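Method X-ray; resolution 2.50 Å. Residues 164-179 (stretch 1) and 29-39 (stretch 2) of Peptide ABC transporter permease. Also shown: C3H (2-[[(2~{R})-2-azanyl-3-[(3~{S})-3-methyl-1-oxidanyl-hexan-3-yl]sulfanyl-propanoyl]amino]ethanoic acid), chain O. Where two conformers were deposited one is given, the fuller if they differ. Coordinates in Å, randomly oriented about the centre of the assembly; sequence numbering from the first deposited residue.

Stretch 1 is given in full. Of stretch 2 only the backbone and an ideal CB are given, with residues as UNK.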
# COMPACT_ATOMS: atom_id res chain seq x y z
N ILE A 164 0.54 3.46 15.76
CA ILE A 164 0.74 2.81 17.07
C ILE A 164 1.67 1.56 17.02
O ILE A 164 2.51 1.41 17.91
CB ILE A 164 -0.64 2.48 17.73
CG1 ILE A 164 -1.48 3.78 17.94
CG2 ILE A 164 -0.47 1.75 19.06
CD1 ILE A 164 -2.99 3.57 18.20
N SER A 165 1.49 0.66 16.03
CA SER A 165 2.24 -0.59 15.95
C SER A 165 3.78 -0.44 15.91
O SER A 165 4.41 -1.17 16.67
CB SER A 165 1.76 -1.47 14.80
OG SER A 165 1.83 -0.84 13.54
N PRO A 166 4.45 0.47 15.12
CA PRO A 166 5.92 0.57 15.21
C PRO A 166 6.39 1.02 16.60
O PRO A 166 7.40 0.51 17.09
CB PRO A 166 6.26 1.60 14.12
CG PRO A 166 5.07 1.60 13.20
CD PRO A 166 3.93 1.45 14.15
N ILE A 167 5.61 1.92 17.26
CA ILE A 167 5.88 2.40 18.62
C ILE A 167 5.88 1.22 19.61
O ILE A 167 6.79 1.13 20.43
CB ILE A 167 4.92 3.56 19.04
CG1 ILE A 167 5.11 4.81 18.14
CG2 ILE A 167 5.06 3.94 20.52
CD1 ILE A 167 4.00 5.91 18.24
N ILE A 168 4.91 0.28 19.47
CA ILE A 168 4.78 -0.90 20.34
C ILE A 168 5.88 -1.95 20.06
O ILE A 168 6.43 -2.52 21.01
CB ILE A 168 3.34 -1.51 20.30
CG1 ILE A 168 2.34 -0.56 21.00
CG2 ILE A 168 3.29 -2.93 20.93
CD1 ILE A 168 0.90 -0.98 20.99
N LEU A 169 6.20 -2.19 18.78
CA LEU A 169 7.14 -3.23 18.38
C LEU A 169 8.60 -2.79 18.35
O LEU A 169 9.47 -3.65 18.20
CB LEU A 169 6.71 -3.85 17.06
CG LEU A 169 5.39 -4.62 17.18
CD1 LEU A 169 4.78 -4.83 15.86
CD2 LEU A 169 5.57 -5.95 17.88
N GLN A 170 8.89 -1.50 18.62
CA GLN A 170 10.27 -1.01 18.70
C GLN A 170 11.03 -1.76 19.79
O GLN A 170 12.20 -2.09 19.58
CB GLN A 170 10.32 0.52 18.91
CG GLN A 170 11.74 1.10 19.00
CD GLN A 170 12.65 0.72 17.85
OE1 GLN A 170 12.29 0.83 16.67
NE2 GLN A 170 13.89 0.35 18.16
N HIS A 171 10.34 -2.08 20.92
CA HIS A 171 10.90 -2.84 22.04
C HIS A 171 11.41 -4.21 21.61
O HIS A 171 12.52 -4.59 21.99
CB HIS A 171 9.88 -2.98 23.19
CG HIS A 171 10.30 -3.97 24.24
ND1 HIS A 171 11.38 -3.71 25.09
CD2 HIS A 171 9.81 -5.20 24.52
CE1 HIS A 171 11.50 -4.78 25.86
NE2 HIS A 171 10.58 -5.71 25.55
N PHE A 172 10.61 -4.96 20.81
CA PHE A 172 10.95 -6.30 20.34
C PHE A 172 12.15 -6.31 19.40
O PHE A 172 12.93 -7.26 19.44
CB PHE A 172 9.74 -6.99 19.72
CG PHE A 172 8.66 -7.32 20.72
CD1 PHE A 172 7.68 -6.39 21.04
CD2 PHE A 172 8.61 -8.58 21.31
CE1 PHE A 172 6.68 -6.70 21.96
CE2 PHE A 172 7.59 -8.89 22.21
CZ PHE A 172 6.63 -7.95 22.53
N VAL A 173 12.32 -5.23 18.60
CA VAL A 173 13.49 -5.04 17.72
C VAL A 173 14.70 -4.76 18.63
O VAL A 173 15.76 -5.37 18.44
CB VAL A 173 13.29 -3.91 16.67
CG1 VAL A 173 14.45 -3.88 15.67
CG2 VAL A 173 11.96 -4.07 15.94
N ASP A 174 14.54 -3.88 19.66
CA ASP A 174 15.59 -3.55 20.62
C ASP A 174 16.15 -4.78 21.37
O ASP A 174 17.37 -4.93 21.43
CB ASP A 174 15.11 -2.48 21.63
CG ASP A 174 15.00 -1.07 21.07
OD1 ASP A 174 15.62 -0.79 20.02
OD2 ASP A 174 14.33 -0.23 21.72
N ILE A 175 15.28 -5.65 21.90
CA ILE A 175 15.69 -6.87 22.62
C ILE A 175 15.95 -8.05 21.65
O ILE A 175 16.30 -9.14 22.11
CB ILE A 175 14.72 -7.26 23.79
CG1 ILE A 175 13.31 -7.65 23.28
CG2 ILE A 175 14.68 -6.17 24.86
CD1 ILE A 175 12.43 -8.41 24.26
N ARG A 176 15.77 -7.83 20.33
CA ARG A 176 15.98 -8.81 19.25
C ARG A 176 15.04 -10.05 19.35
O ARG A 176 15.38 -11.16 18.94
CB ARG A 176 17.48 -9.23 19.13
CG ARG A 176 18.49 -8.08 19.02
CD ARG A 176 18.45 -7.40 17.66
NE ARG A 176 19.54 -6.43 17.51
CZ ARG A 176 19.38 -5.11 17.45
NH1 ARG A 176 20.43 -4.31 17.29
NH2 ARG A 176 18.17 -4.57 17.52
N ASN A 177 13.82 -9.83 19.88
CA ASN A 177 12.80 -10.86 20.00
C ASN A 177 11.83 -10.67 18.85
O ASN A 177 10.75 -10.11 19.02
CB ASN A 177 12.10 -10.76 21.38
CG ASN A 177 11.13 -11.88 21.71
OD1 ASN A 177 10.35 -11.77 22.66
ND2 ASN A 177 11.12 -12.97 20.95
N PHE A 178 12.25 -11.08 17.65
CA PHE A 178 11.44 -10.94 16.44
C PHE A 178 10.23 -11.85 16.48
O PHE A 178 9.11 -11.36 16.31
CB PHE A 178 12.29 -11.11 15.17
CG PHE A 178 13.35 -10.04 15.00
CD1 PHE A 178 12.99 -8.75 14.61
CD2 PHE A 178 14.69 -10.31 15.24
CE1 PHE A 178 13.97 -7.75 14.45
CE2 PHE A 178 15.67 -9.31 15.10
CZ PHE A 178 15.30 -8.04 14.71
N HIS A 179 10.44 -13.15 16.82
CA HIS A 179 9.35 -14.13 16.94
C HIS A 179 8.25 -13.68 17.93
O HIS A 179 7.07 -13.92 17.67
CB HIS A 179 9.87 -15.52 17.29
CG HIS A 179 10.72 -16.12 16.22
ND1 HIS A 179 10.41 -15.96 14.87
CD2 HIS A 179 11.82 -16.89 16.32
CE1 HIS A 179 11.35 -16.62 14.22
NE2 HIS A 179 12.21 -17.20 15.05
N UNK A 29 -4.48 -3.56 10.07
CA UNK A 29 -3.49 -2.56 9.69
C UNK A 29 -2.37 -2.41 10.75
O UNK A 29 -1.21 -2.24 10.38
CB UNK A 29 -4.18 -1.21 9.47
N UNK A 30 -2.74 -2.52 12.06
CA UNK A 30 -1.82 -2.51 13.21
C UNK A 30 -0.82 -3.66 13.02
O UNK A 30 0.40 -3.44 13.04
CB UNK A 30 -2.58 -2.65 14.53
N UNK A 31 -1.35 -4.88 12.85
CA UNK A 31 -0.53 -6.07 12.70
C UNK A 31 0.23 -6.09 11.36
O UNK A 31 1.38 -6.55 11.35
CB UNK A 31 -1.41 -7.32 12.82
N UNK A 32 -0.35 -5.54 10.26
CA UNK A 32 0.35 -5.48 8.97
C UNK A 32 1.54 -4.55 9.03
O UNK A 32 2.63 -4.95 8.64
CB UNK A 32 -0.60 -5.03 7.86
N UNK A 33 1.32 -3.30 9.50
CA UNK A 33 2.38 -2.30 9.56
C UNK A 33 3.40 -2.58 10.65
O UNK A 33 4.55 -2.21 10.48
CB UNK A 33 1.77 -0.91 9.78
N UNK A 34 3.00 -3.30 11.69
CA UNK A 34 3.89 -3.69 12.78
C UNK A 34 4.87 -4.74 12.33
O UNK A 34 6.08 -4.63 12.57
CB UNK A 34 3.09 -4.21 13.98
N UNK A 35 4.35 -5.78 11.63
CA UNK A 35 5.13 -6.86 11.03
C UNK A 35 6.10 -6.25 9.98
O UNK A 35 7.27 -6.61 9.96
CB UNK A 35 4.21 -7.90 10.39
N UNK A 36 5.56 -5.31 9.13
CA UNK A 36 6.29 -4.59 8.08
C UNK A 36 7.47 -3.78 8.63
O UNK A 36 8.57 -3.82 8.06
CB UNK A 36 5.33 -3.66 7.33
N UNK A 37 7.25 -3.04 9.74
CA UNK A 37 8.26 -2.21 10.40
C UNK A 37 9.45 -3.04 10.90
O UNK A 37 10.57 -2.56 10.88
CB UNK A 37 7.63 -1.45 11.57
N UNK A 38 9.19 -4.29 11.34
CA UNK A 38 10.15 -5.26 11.85
C UNK A 38 10.81 -6.08 10.76
O UNK A 38 11.97 -6.43 10.90
CB UNK A 38 9.46 -6.20 12.84
N UNK A 39 10.05 -6.44 9.70
CA UNK A 39 10.50 -7.32 8.62
C UNK A 39 11.84 -6.92 7.99
O UNK A 39 12.68 -7.80 7.82
CB UNK A 39 9.43 -7.36 7.53
O2 C3H O . -1.20 3.09 5.14
C11 C3H O . -1.03 4.22 5.42
O3 C3H O . -1.72 5.19 4.92
C10 C3H O . 0.03 4.73 6.35
N1 C3H O . 1.20 3.89 6.38
C9 C3H O . 2.18 4.04 5.51
O1 C3H O . 2.00 4.10 4.30
C8 C3H O . 3.58 4.15 6.02
N C3H O . 3.62 3.69 7.40
C7 C3H O . 4.53 3.27 5.20
S C3H O . 5.58 4.09 3.97
C3 C3H O . 6.84 5.22 4.78
C4 C3H O . 7.78 4.31 5.53
C5 C3H O . 6.06 6.23 5.63
C6 C3H O . 6.87 7.12 6.55
O C3H O . 6.54 6.93 7.89
C2 C3H O . 7.62 6.00 3.73
C1 C3H O . 7.46 7.51 3.79
C C3H O . 8.28 8.20 2.73

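The two helices cross at -49°, with axes 8.0 Å apart at closest approach. No hydrogen bond links them, so the fit is one of shape.

Position 29 is helical. Its CB points sideways, and nothing of stretch 1 lies within 5.5 Å of it. Stretch 1 sets no limit here, and many residues would suit. The deposited residue is Arg-29, whose side chain leads away from stretch 1.

At position 30 the CB also points sideways, but it lies 4.5 Å from Ser-165 CB. Ile-164 and Ile-168 offer apolar surface farther out, within reach of a long side chain. A long aliphatic or aromatic side chain could reach them; a polar one would find little to bind. The residue is Phe-30, with chi1 t. Its ring turns back to stretch 1. Ser-165 CB sits over one face, 3.8 Å from the centroid of the Phe-30 ring, in a CH-pi contact. Ile-168 CD1 and Ile-164 CG2 meet the ring edge, 3.8 Å and 3.9 Å from Phe-30 CE2.

Positions 31 and 32 point away from stretch 1, which leaves both choices open. They are Ser-31 and Tyr-32. Neither touches stretch 1.

The ideal CB of position 33 is 3.8 Å from Ser-165 OG and points sideways. A side chain can run away from the serine, toward the ligand C3H. Aromatic or polar residues of some length would suit. Tyr-33 is deposited. Its CB stays 3.9 Å from Ser-165 OG, while the ring leads away and lays one face against C3H N1. Tyr-33 OH is 2.8 Å from C3H O2.

Position 34 is the tightest point. The CA of position 34 is 4.7 Å from Ser-165 CA. An ideal CB would clash with Leu-169 CD1 at 2.6 Å and crowd Ser-165 CB at 3.1 Å. The helical phi/psi of -71/-47 would not demand glycine; the lack of space does. The residue is Gly-34. Leu-169 CD1 packs 3.4 Å from Gly-34 CA. Ser-165 OG lies 3.3 Å from Gly-34 N, but the angle is poor for a hydrogen bond, and this N already donates a hydrogen bond to Phe-30 O, 2.9 Å from Gly-34 N.

Position 35 points away, so stretch 1 leaves the choice open. It is Met-35.

Position 36 is out of reach of stretch 1, but its CB lies on the ligand side. A long polar side chain could approach C3H. Arg-36 does so, with NH2 3.4 Å from C3H C7.

Position 37 points toward stretch 1, with its CB 4.2 Å from Pro-166 CB. A small apolar residue would suit. Ala-37 makes just this methyl contact.

Position 38 also points toward stretch 1, where Leu-169, Phe-172, Val-173 and Phe-178 form an apolar hollow. Leucine or methionine would suit. Met-38 fills it as a knob in a hole. Its SD lies 4.0 Å from Leu-169 CB. Its CE lies 3.7 Å from both Phe-172 CB and Phe-178 CD1, and 3.8 Å from Val-173 CG2.

Position 39 points away and is unconstrained by stretch 1. It is Leu-39.

Stretch 2, residues 29-39: RFSYYGMRAML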
# COMPACT_ATOMS: atom_id res chain seq x y z
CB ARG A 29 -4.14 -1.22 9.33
CG ARG A 29 -5.09 -1.29 8.12
CD ARG A 29 -4.38 -1.32 6.77
NE ARG A 29 -3.95 -2.68 6.45
CZ ARG A 29 -3.11 -3.01 5.48
NH1 ARG A 29 -2.58 -2.08 4.70
NH2 ARG A 29 -2.79 -4.29 5.28
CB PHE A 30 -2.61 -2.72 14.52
CG PHE A 30 -1.77 -2.88 15.77
CD1 PHE A 30 -1.28 -4.13 16.14
CD2 PHE A 30 -1.48 -1.79 16.58
CE1 PHE A 30 -0.48 -4.27 17.28
CE2 PHE A 30 -0.69 -1.94 17.72
CZ PHE A 30 -0.18 -3.18 18.06
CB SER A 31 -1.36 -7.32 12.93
OG SER A 31 -2.47 -7.39 12.04
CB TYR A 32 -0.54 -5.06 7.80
CG TYR A 32 0.23 -4.79 6.51
CD1 TYR A 32 0.79 -5.83 5.77
CD2 TYR A 32 0.41 -3.48 6.04
CE1 TYR A 32 1.52 -5.58 4.61
CE2 TYR A 32 1.13 -3.23 4.88
CZ TYR A 32 1.69 -4.28 4.17
OH TYR A 32 2.37 -4.04 2.99
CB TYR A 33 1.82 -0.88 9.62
CG TYR A 33 1.28 -0.43 8.28
CD1 TYR A 33 2.14 -0.26 7.19
CD2 TYR A 33 -0.08 -0.26 8.07
CE1 TYR A 33 1.65 0.08 5.93
CE2 TYR A 33 -0.58 0.08 6.81
CZ TYR A 33 0.29 0.24 5.74
OH TYR A 33 -0.18 0.60 4.51
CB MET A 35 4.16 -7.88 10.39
CG MET A 35 4.79 -8.97 9.55
SD MET A 35 5.26 -8.46 7.89
CE MET A 35 3.59 -7.95 7.16
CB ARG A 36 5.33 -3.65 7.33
CG ARG A 36 5.12 -3.99 5.87
CD ARG A 36 5.99 -3.12 4.99
NE ARG A 36 5.25 -2.05 4.32
CZ ARG A 36 5.15 -0.80 4.75
NH1 ARG A 36 5.72 -0.43 5.89
NH2 ARG A 36 4.47 0.10 4.05
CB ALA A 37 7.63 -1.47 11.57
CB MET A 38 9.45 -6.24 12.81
CG MET A 38 8.94 -5.62 14.08
SD MET A 38 8.40 -6.92 15.23
CE MET A 38 9.89 -7.24 16.06
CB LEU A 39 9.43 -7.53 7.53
CG LEU A 39 9.55 -8.83 6.72
CD1 LEU A 39 9.17 -10.05 7.56
CD2 LEU A 39 8.67 -8.78 5.48
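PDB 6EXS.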